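Local coordinates for protein 11S globulin isoform 1 (Cocos nucifera, PDB 5WPW) that serves as a seed storage protein, a hexameric 11S globulin that holds a nutrient reserve in coconut and is a potential food allergen, at the interface of chains A and B. Sequence-based numbering; all coordinates share one arbitrary frame. Chains: chain A/B, 11S globulin isoform 1.

The interface of chains A and B. Residues chain A 301, 374-375, 381, 393, 403; chain B 179-180, 183, 191-192.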
loop_
_atom_site.group_PDB
_atom_site.type_symbol
_atom_site.label_atom_id
_atom_site.label_comp_id
_atom_site.label_asym_id
_atom_site.label_seq_id
_atom_site.Cartn_x
_atom_site.Cartn_y
_atom_site.Cartn_z
ATOM N N PRO A 301 -14.749 5.984 31.444
ATOM C CA PRO A 301 -13.329 6.356 31.513
ATOM C C PRO A 301 -12.540 5.687 30.397
ATOM O O PRO A 301 -12.722 4.507 30.104
ATOM C CB PRO A 301 -12.890 5.847 32.894
ATOM C CG PRO A 301 -14.138 5.786 33.685
ATOM C CD PRO A 301 -15.250 5.471 32.732
ATOM N N ILE A 374 -11.644 1.834 30.109
ATOM C CA ILE A 374 -11.145 1.172 31.314
ATOM C C ILE A 374 -12.132 0.136 31.822
ATOM O O ILE A 374 -11.727 -0.967 32.183
ATOM C CB ILE A 374 -10.817 2.227 32.391
ATOM C CG1 ILE A 374 -9.753 3.187 31.866
ATOM C CG2 ILE A 374 -10.276 1.582 33.649
ATOM C CD1 ILE A 374 -9.304 4.241 32.857
ATOM N N VAL A 375 -13.422 0.485 31.843
ATOM C CA VAL A 375 -14.524 -0.410 32.170
ATOM C C VAL A 375 -15.493 -0.446 30.999
ATOM O O VAL A 375 -15.590 0.508 30.220
ATOM C CB VAL A 375 -15.263 0.021 33.452
ATOM C CG1 VAL A 375 -14.521 -0.492 34.667
ATOM C CG2 VAL A 375 -15.418 1.538 33.491
ATOM N N LEU A 381 -9.942 -3.547 31.521
ATOM C CA LEU A 381 -10.143 -4.395 32.689
ATOM C C LEU A 381 -10.933 -5.637 32.325
ATOM O O LEU A 381 -10.632 -6.731 32.811
ATOM C CB LEU A 381 -10.819 -3.603 33.804
ATOM C CG LEU A 381 -9.868 -2.531 34.357
ATOM C CD1 LEU A 381 -10.385 -1.936 35.655
ATOM C CD2 LEU A 381 -8.462 -3.077 34.540
ATOM N N TYR A 393 -5.052 -4.930 42.546
ATOM C CA TYR A 393 -5.727 -3.988 43.422
ATOM C C TYR A 393 -5.868 -4.507 44.851
ATOM O O TYR A 393 -6.494 -3.838 45.670
ATOM C CB TYR A 393 -7.114 -3.654 42.851
ATOM C CG TYR A 393 -7.076 -3.019 41.475
ATOM C CD1 TYR A 393 -6.632 -1.723 41.303
ATOM C CD2 TYR A 393 -7.484 -3.729 40.351
ATOM C CE1 TYR A 393 -6.609 -1.137 40.037
ATOM C CE2 TYR A 393 -7.457 -3.167 39.103
ATOM C CZ TYR A 393 -7.015 -1.880 38.942
ATOM O OH TYR A 393 -6.990 -1.341 37.668
ATOM N N VAL A 403 -15.785 -5.216 39.853
ATOM C CA VAL A 403 -15.094 -4.206 39.060
ATOM C C VAL A 403 -15.167 -4.563 37.579
ATOM O O VAL A 403 -15.336 -3.690 36.715
ATOM C CB VAL A 403 -13.642 -4.061 39.548
ATOM C CG1 VAL A 403 -12.752 -3.463 38.468
ATOM C CG2 VAL A 403 -13.581 -3.235 40.822
ATOM N N ILE B 179 -3.514 5.692 37.280
ATOM C CA ILE B 179 -4.331 6.732 36.660
ATOM C C ILE B 179 -5.680 6.861 37.344
ATOM O O ILE B 179 -6.268 7.951 37.363
ATOM C CB ILE B 179 -4.497 6.434 35.168
ATOM C CG1 ILE B 179 -4.976 5.007 35.001
ATOM C CG2 ILE B 179 -3.158 6.621 34.475
ATOM C CD1 ILE B 179 -5.766 4.779 33.744
ATOM N N LEU B 180 -6.206 5.766 37.899
ATOM C CA LEU B 180 -7.493 5.847 38.589
ATOM C C LEU B 180 -7.418 6.750 39.814
ATOM O O LEU B 180 -8.430 7.344 40.209
ATOM C CB LEU B 180 -7.975 4.457 38.985
ATOM C CG LEU B 180 -8.067 3.435 37.849
ATOM C CD1 LEU B 180 -8.614 2.118 38.389
ATOM C CD2 LEU B 180 -8.917 3.970 36.688
ATOM N N PHE B 183 -8.856 10.232 39.351
ATOM C CA PHE B 183 -10.288 10.437 39.283
ATOM C C PHE B 183 -10.863 10.629 40.678
ATOM O O PHE B 183 -10.338 10.108 41.664
ATOM C CB PHE B 183 -10.967 9.252 38.609
ATOM C CG PHE B 183 -10.675 9.149 37.155
ATOM C CD1 PHE B 183 -10.900 10.222 36.320
ATOM C CD2 PHE B 183 -10.131 7.989 36.630
ATOM C CE1 PHE B 183 -10.620 10.127 34.965
ATOM C CE2 PHE B 183 -9.853 7.892 35.289
ATOM C CZ PHE B 183 -10.100 8.962 34.456
ATOM N N ALA B 191 -18.864 5.570 37.398
ATOM C CA ALA B 191 -18.379 4.957 36.164
ATOM C C ALA B 191 -18.357 3.434 36.275
ATOM O O ALA B 191 -18.896 2.723 35.417
ATOM C CB ALA B 191 -16.990 5.509 35.823
ATOM N N PHE B 192 -17.775 2.909 37.350
ATOM C CA PHE B 192 -17.653 1.463 37.477
ATOM C C PHE B 192 -18.944 0.792 37.934
ATOM O O PHE B 192 -19.048 -0.433 37.836
ATOM C CB PHE B 192 -16.507 1.113 38.431
ATOM C CG PHE B 192 -15.120 1.298 37.817
ATOM C CD1 PHE B 192 -14.823 2.415 37.051
ATOM C CD2 PHE B 192 -14.136 0.351 37.998
ATOM C CE1 PHE B 192 -13.563 2.586 36.478
ATOM C CE2 PHE B 192 -12.862 0.517 37.426
ATOM C CZ PHE B 192 -12.586 1.641 36.668
HETATM O O HOH W 1 -17.830 -2.596 35.948
#
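The ring of B:Phe192 carries A:Val375 on one face. The methyl CG1 of A:Val375 sits over the middle of the ring, 3.3 Å from its centroid, in a CH-pi contact. At the ring edge, in plane, lies CB of B:Ala191. This is an apolar patch of the subunit interface of an 11S globulin, a bicupin seed storage protein that forms hexamers. B:Phe192 ends helix 185-192 and inserts among side chains of chain A. The side chains of A:Val375 and B:Phe192 cross at about a right angle. With CG1 anti to the carbonyl carbon (chi1 -83°), both methyls of A:Val375 turn to the ring: CG2 lies above the same face, 3.7 Å from CE1 of B:Phe192. Towards the rim, CD1 of A:Leu381 touches CE2 of B:Phe192 at 3.9 Å. CG1 of A:Val403 is looser, 4.1 Å from CD2 of that ring. A:Ile374, an engineered residue, uses both branches. CG2 meets CZ of B:Phe192, while CD1 points tip to tip at CD1 of B:Ile179, 3.7 Å away. The extended chain of A:Ile374 (chi2 -178°) carries CD1 out to that contact. B:Leu180 slides past A:Ile374 in the opposite direction, with CD2 of B:Leu180 against CD1 of A:Ile374. The other methyl of B:Leu180, CD1, rests 3.9 Å from the phenol OH of A:Tyr393. CB of B:Ala191 packs 3.5 Å from CD of A:Pro301. A water bridges the carbonyl oxygens of A:Val403 and B:Phe192.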